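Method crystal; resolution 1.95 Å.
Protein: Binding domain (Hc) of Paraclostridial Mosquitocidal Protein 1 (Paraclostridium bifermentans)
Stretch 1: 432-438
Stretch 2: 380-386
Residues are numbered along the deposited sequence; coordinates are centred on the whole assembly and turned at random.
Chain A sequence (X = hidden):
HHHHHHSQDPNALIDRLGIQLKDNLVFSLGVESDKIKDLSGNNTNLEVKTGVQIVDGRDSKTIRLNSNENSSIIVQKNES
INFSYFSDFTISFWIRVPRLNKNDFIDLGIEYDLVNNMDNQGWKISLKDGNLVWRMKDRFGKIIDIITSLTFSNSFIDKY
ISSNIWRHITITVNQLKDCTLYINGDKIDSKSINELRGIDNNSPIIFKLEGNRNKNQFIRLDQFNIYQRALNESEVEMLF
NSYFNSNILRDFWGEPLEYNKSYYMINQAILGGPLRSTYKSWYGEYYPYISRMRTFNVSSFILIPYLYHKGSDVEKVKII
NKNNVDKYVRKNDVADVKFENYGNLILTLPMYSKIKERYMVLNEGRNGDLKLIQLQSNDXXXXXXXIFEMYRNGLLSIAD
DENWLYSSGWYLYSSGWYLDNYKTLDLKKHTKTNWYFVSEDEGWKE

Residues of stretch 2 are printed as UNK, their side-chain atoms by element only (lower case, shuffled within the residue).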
ATOM      1  N   LYS A 432     -10.039   9.751 -13.260  1.00 29.06           N
ATOM      2  CA  LYS A 432      -9.526  11.120 -13.444  1.00 29.90           C
ATOM      3  C   LYS A 432      -9.736  12.018 -12.214  1.00 28.91           C
ATOM      4  O   LYS A 432      -9.145  13.125 -12.160  1.00 29.64           O
ATOM      5  CB  LYS A 432     -10.243  11.851 -14.585  1.00 32.99           C
ATOM      6  CG  LYS A 432     -10.063  11.273 -15.974  1.00 36.79           C
ATOM      7  CD  LYS A 432     -10.374  12.256 -17.074  1.00 41.89           C
ATOM      8  CE  LYS A 432     -11.838  12.609 -17.198  1.00 47.16           C
ATOM      9  NZ  LYS A 432     -12.002  13.974 -17.768  1.00 53.50           N
ATOM     10  N   THR A 433     -10.591  11.603 -11.274  1.00 25.68           N
ATOM     11  CA  THR A 433     -10.912  12.391 -10.071  1.00 26.76           C
ATOM     12  C   THR A 433     -10.208  11.846  -8.815  1.00 23.92           C
ATOM     13  O   THR A 433     -10.381  12.394  -7.730  1.00 25.26           O
ATOM     14  CB  THR A 433     -12.426  12.488  -9.845  1.00 28.62           C
ATOM     15  OG1 THR A 433     -12.976  11.180  -9.671  1.00 32.38           O
ATOM     16  CG2 THR A 433     -13.132  13.181 -10.993  1.00 28.80           C
ATOM     17  N   ASN A 434      -9.362  10.829  -8.979  1.00 23.53           N
ATOM     18  CA  ASN A 434      -8.617  10.234  -7.867  1.00 23.14           C
ATOM     19  C   ASN A 434      -7.174  10.718  -7.926  1.00 22.37           C
ATOM     20  O   ASN A 434      -6.552  10.665  -8.974  1.00 24.11           O
ATOM     21  CB  ASN A 434      -8.653   8.710  -7.908  1.00 22.95           C
ATOM     22  CG  ASN A 434     -10.019   8.137  -7.606  1.00 23.04           C
ATOM     23  OD1 ASN A 434     -10.762   8.682  -6.797  1.00 24.00           O
ATOM     24  ND2 ASN A 434     -10.327   7.000  -8.205  1.00 22.75           N
ATOM     25  N   TRP A 435      -6.677  11.187  -6.779  1.00 23.29           N
ATOM     26  CA  TRP A 435      -5.382  11.789  -6.633  1.00 22.39           C
ATOM     27  C   TRP A 435      -4.572  11.028  -5.582  1.00 22.56           C
ATOM     28  O   TRP A 435      -5.115  10.647  -4.543  1.00 22.20           O
ATOM     29  CB  TRP A 435      -5.550  13.257  -6.240  1.00 22.37           C
ATOM     30  CG  TRP A 435      -6.120  14.078  -7.356  1.00 23.11           C
ATOM     31  CD1 TRP A 435      -7.428  14.396  -7.554  1.00 23.50           C
ATOM     32  CD2 TRP A 435      -5.399  14.630  -8.471  1.00 23.62           C
ATOM     33  NE1 TRP A 435      -7.566  15.142  -8.693  1.00 23.51           N
ATOM     34  CE2 TRP A 435      -6.343  15.296  -9.283  1.00 24.30           C
ATOM     35  CE3 TRP A 435      -4.051  14.630  -8.864  1.00 24.79           C
ATOM     36  CZ2 TRP A 435      -5.982  15.968 -10.452  1.00 25.26           C
ATOM     37  CZ3 TRP A 435      -3.694  15.300 -10.016  1.00 25.66           C
ATOM     38  CH2 TRP A 435      -4.649  15.951 -10.804  1.00 25.00           C
ATOM     39  N   TYR A 436      -3.282  10.837  -5.881  1.00 23.07           N
ATOM     40  CA  TYR A 436      -2.321  10.237  -4.986  1.00 22.60           C
ATOM     41  C   TYR A 436      -1.255  11.254  -4.581  1.00 22.64           C
ATOM     42  O   TYR A 436      -0.834  12.117  -5.386  1.00 24.31           O
ATOM     43  CB  TYR A 436      -1.574   9.069  -5.637  1.00 22.51           C
ATOM     44  CG  TYR A 436      -2.378   7.853  -5.999  1.00 23.29           C
ATOM     45  CD1 TYR A 436      -2.709   6.883  -5.063  1.00 22.12           C
ATOM     46  CD2 TYR A 436      -2.711   7.609  -7.319  1.00 24.67           C
ATOM     47  CE1 TYR A 436      -3.376   5.721  -5.422  1.00 22.51           C
ATOM     48  CE2 TYR A 436      -3.419   6.476  -7.684  1.00 24.21           C
ATOM     49  CZ  TYR A 436      -3.745   5.521  -6.739  1.00 24.44           C
ATOM     50  OH  TYR A 436      -4.435   4.406  -7.139  1.00 23.39           O
ATOM     51  N   PHE A 437      -0.750  11.084  -3.354  1.00 23.78           N
ATOM     52  CA  PHE A 437       0.434  11.768  -2.888  1.00 23.30           C
ATOM     53  C   PHE A 437       1.525  10.730  -2.582  1.00 25.96           C
ATOM     54  O   PHE A 437       1.291   9.802  -1.816  1.00 24.26           O
ATOM     55  CB  PHE A 437       0.072  12.626  -1.676  1.00 25.07           C
ATOM     56  CG  PHE A 437      -0.883  13.742  -1.989  1.00 25.02           C
ATOM     57  CD1 PHE A 437      -0.425  14.938  -2.513  1.00 24.76           C
ATOM     58  CD2 PHE A 437      -2.253  13.574  -1.816  1.00 26.59           C
ATOM     59  CE1 PHE A 437      -1.320  15.954  -2.830  1.00 26.21           C
ATOM     60  CE2 PHE A 437      -3.142  14.597  -2.115  1.00 25.79           C
ATOM     61  CZ  PHE A 437      -2.672  15.793  -2.606  1.00 25.98           C
ATOM     62  N   VAL A 438       2.713  10.912  -3.183  1.00 26.49           N
ATOM     63  CA  VAL A 438       3.848   9.988  -3.086  1.00 28.29           C
ATOM     64  C   VAL A 438       5.045  10.715  -2.467  1.00 26.38           C
ATOM     65  O   VAL A 438       5.410  11.783  -2.930  1.00 25.54           O
ATOM     66  CB  VAL A 438       4.283   9.447  -4.466  1.00 30.43           C
ATOM     67  CG1 VAL A 438       5.273   8.296  -4.316  1.00 34.90           C
ATOM     68  CG2 VAL A 438       3.122   9.016  -5.332  1.00 33.72           C
ATOM     69  N   UNK A 380      -8.932   3.021   0.493  1.00 24.84           N
ATOM     70  CA  UNK A 380      -8.312   3.519  -0.758  1.00 25.95           C
ATOM     71  C   UNK A 380      -7.075   4.370  -0.437  1.00 24.50           C
ATOM     72  O   UNK A 380      -7.035   5.101   0.551  1.00 25.11           O
ATOM     73  n   UNK A 380     -12.512   1.407  -2.622  1.00 47.66           N
ATOM     74  c   UNK A 380     -10.568   3.403  -1.935  1.00 30.47           C
ATOM     75  c   UNK A 380      -9.369   4.264  -1.575  1.00 28.16           C
ATOM     76  c   UNK A 380     -10.145   2.094  -2.560  1.00 35.00           C
ATOM     77  c   UNK A 380     -11.229   1.392  -3.359  1.00 41.06           C
ATOM     78  N   UNK A 381      -6.030   4.220  -1.256  1.00 22.83           N
ATOM     79  CA  UNK A 381      -4.769   4.915  -1.035  1.00 23.23           C
ATOM     80  C   UNK A 381      -4.702   6.194  -1.874  1.00 23.42           C
ATOM     81  O   UNK A 381      -3.636   6.758  -2.029  1.00 25.62           O
ATOM     82  c   UNK A 381      -2.237   0.811   0.143  1.00 22.49           C
ATOM     83  c   UNK A 381      -3.378   2.856  -0.436  1.00 23.87           C
ATOM     84  o   UNK A 381      -2.837  -0.408   2.118  1.00 22.35           O
ATOM     85  c   UNK A 381      -3.016   0.661   1.277  1.00 22.10           C
ATOM     86  c   UNK A 381      -2.413   1.902  -0.696  1.00 23.80           C
ATOM     87  c   UNK A 381      -3.992   1.594   1.549  1.00 23.11           C
ATOM     88  c   UNK A 381      -4.149   2.689   0.709  1.00 24.16           C
ATOM     89  c   UNK A 381      -3.582   4.015  -1.377  1.00 22.88           C
ATOM     90  N   UNK A 382      -5.844   6.602  -2.433  1.00 24.63           N
ATOM     91  CA  UNK A 382      -6.002   7.864  -3.144  1.00 24.75           C
ATOM     92  C   UNK A 382      -7.106   8.659  -2.449  1.00 25.09           C
ATOM     93  O   UNK A 382      -7.806   8.125  -1.587  1.00 26.95           O
ATOM     94  c   UNK A 382      -9.588   4.819  -5.216  1.00 30.17           C
ATOM     95  c   UNK A 382      -8.278   4.405  -5.338  1.00 28.55           C
ATOM     96  c   UNK A 382      -7.244   5.306  -5.130  1.00 30.15           C
ATOM     97  c   UNK A 382      -9.860   6.145  -4.905  1.00 29.42           C
ATOM     98  c   UNK A 382      -7.489   6.637  -4.824  1.00 27.68           C
ATOM     99  c   UNK A 382      -8.813   7.038  -4.712  1.00 29.00           C
ATOM    100  c   UNK A 382      -6.348   7.602  -4.608  1.00 24.61           C
ATOM    101  o   UNK A 382     -10.597   3.915  -5.418  1.00 31.53           O
ATOM    102  N   UNK A 383      -7.250   9.939  -2.813  1.00 25.24           N
ATOM    103  CA  UNK A 383      -8.385  10.721  -2.368  1.00 24.04           C
ATOM    104  C   UNK A 383      -8.965  11.510  -3.543  1.00 21.73           C
ATOM    105  O   UNK A 383      -8.431  11.488  -4.639  1.00 21.38           O
ATOM    106  s   UNK A 383      -6.859  12.970  -1.749  1.00 28.18           S
ATOM    107  c   UNK A 383      -7.974  11.648  -1.230  1.00 24.56           C
ATOM    108  N   UNK A 384     -10.051  12.229  -3.277  1.00 22.92           N
ATOM    109  CA  UNK A 384     -10.567  13.211  -4.208  1.00 21.99           C
ATOM    110  C   UNK A 384     -10.411  14.588  -3.562  1.00 24.16           C
ATOM    111  O   UNK A 384     -10.193  14.697  -2.350  1.00 24.33           O
ATOM    112  c   UNK A 384     -12.009  12.901  -4.591  1.00 22.58           C
ATOM    113  o   UNK A 384     -12.965  10.847  -2.913  1.00 25.62           O
ATOM    114  c   UNK A 384     -12.214  11.474  -5.082  1.00 22.84           C
ATOM    115  c   UNK A 384     -12.348  10.518  -3.926  1.00 24.30           C
ATOM    116  n   UNK A 384     -11.779   9.325  -4.066  1.00 24.91           N
ATOM    117  N   UNK A 385     -10.503  15.633  -4.390  1.00 25.02           N
ATOM    118  CA  UNK A 385     -10.308  16.988  -3.933  1.00 24.34           C
ATOM    119  C   UNK A 385     -11.474  17.836  -4.434  1.00 23.94           C
ATOM    120  O   UNK A 385     -11.691  17.938  -5.640  1.00 23.02           O
ATOM    121  c   UNK A 385      -6.410  17.242  -4.173  1.00 24.50           C
ATOM    122  c   UNK A 385      -8.831  19.024  -3.994  1.00 25.23           C
ATOM    123  c   UNK A 385      -7.785  16.723  -3.805  1.00 24.89           C
ATOM    124  c   UNK A 385      -8.943  17.551  -4.374  1.00 25.96           C
ATOM    125  N   UNK A 386     -12.224  18.393  -3.473  1.00 23.16           N
ATOM    126  CA  UNK A 386     -13.411  19.160  -3.739  1.00 24.41           C
ATOM    127  C   UNK A 386     -13.053  20.645  -3.687  1.00 24.67           C
ATOM    128  O   UNK A 386     -12.494  21.120  -2.686  1.00 22.02           O
ATOM    129  c   UNK A 386     -15.844  19.532  -3.045  1.00 27.70           C
ATOM    130  c   UNK A 386     -19.503  19.228  -2.184  1.00 34.45           C
ATOM    131  c   UNK A 386     -17.054  18.871  -2.419  1.00 29.02           C
ATOM    132  n   UNK A 386     -19.625  18.108  -1.483  1.00 28.82           N
ATOM    133  c   UNK A 386     -14.525  18.829  -2.745  1.00 25.05           C
ATOM    134  n   UNK A 386     -20.581  19.962  -2.443  1.00 33.55           N
ATOM    135  n   UNK A 386     -18.300  19.611  -2.640  1.00 30.87           N
TER
HETATM  136  O   HOH W   1      -2.497   9.238  -1.936  1.00 23.61           O
HETATM  137  O   HOH W   2     -11.010  14.960  -7.152  1.00 21.54           O

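Position 380 carries four carbons in a row ending in a nitrogen, an unbranched chain that identifies lysine. Its CA-to-CB bond points toward stretch 1, but the chain then leads away, and Lys380 makes no contact there; its amine is bonded elsewhere in the structure.

At position 381 one carbon leads to a six-carbon ring bearing an oxygen, the signature of tyrosine. The ring of Tyr381 leads away from stretch 1, and the backbone does most of the work: its O lies 3.2 Å from CD1 of Tyr436, at the edge of that ring, and accepts a hydrogen bond from water 1 (2.7 Å), which in turn accepts one from N of Phe437 (2.9 Å).

Position 382 repeats the pattern, one carbon and a six-carbon ring with an oxygen, so it too is tyrosine, here with CA-to-CB pointing toward stretch 1. CB of Tyr382 sits 3.9 Å from the centroid of the Tyr436 ring, over its face, and the Tyr382 ring turns its edge to that face, with planes at 88° and centroids 5.7 Å apart. The amide of Asn434 places its ND2 over a face of the Tyr382 ring.

Position 383 has one carbon and one sulfur: cysteine. CA-to-CB points away, yet SG of Cys383 reaches to 4.1 Å from CE2 of Phe437, at the ring edge.

Position 384 shows three carbons, the third carrying an oxygen and a nitrogen, hence glutamine. NE2 of Gln384 donates to OD1 of Asn434 at 3.0 Å, one amide complementing another in a buried setting, while CG lies 3.3 Å from O of Thr433.

Position 385 has four carbons, forked at the first, with one arm two carbons long: isoleucine. CD1 of Ile385 meets CZ of Phe437 at 4.3 Å and CG1 meets CD1 of Trp435 at 4.4 Å, an aliphatic fit to two aromatic rings.

Position 386 runs through three carbons and a nitrogen to a carbon bearing two more nitrogens: arginine. Extended and partly exposed, Arg386 does not touch stretch 1.

The contact turns on a single antiparallel bridge: N of Cys383 donates to O of Trp435, and N of Trp435 to O of Cys383, both at 2.8 Å and nearly straight. Water 2 accepts from N of Ile385 (2.9 Å) and lies 2.7 Å from O of Thr433. Around this backbone core, aromatic and aliphatic packing and one amide pair complete the join.

Stretch 2, residues 380-386: KYYCQIR
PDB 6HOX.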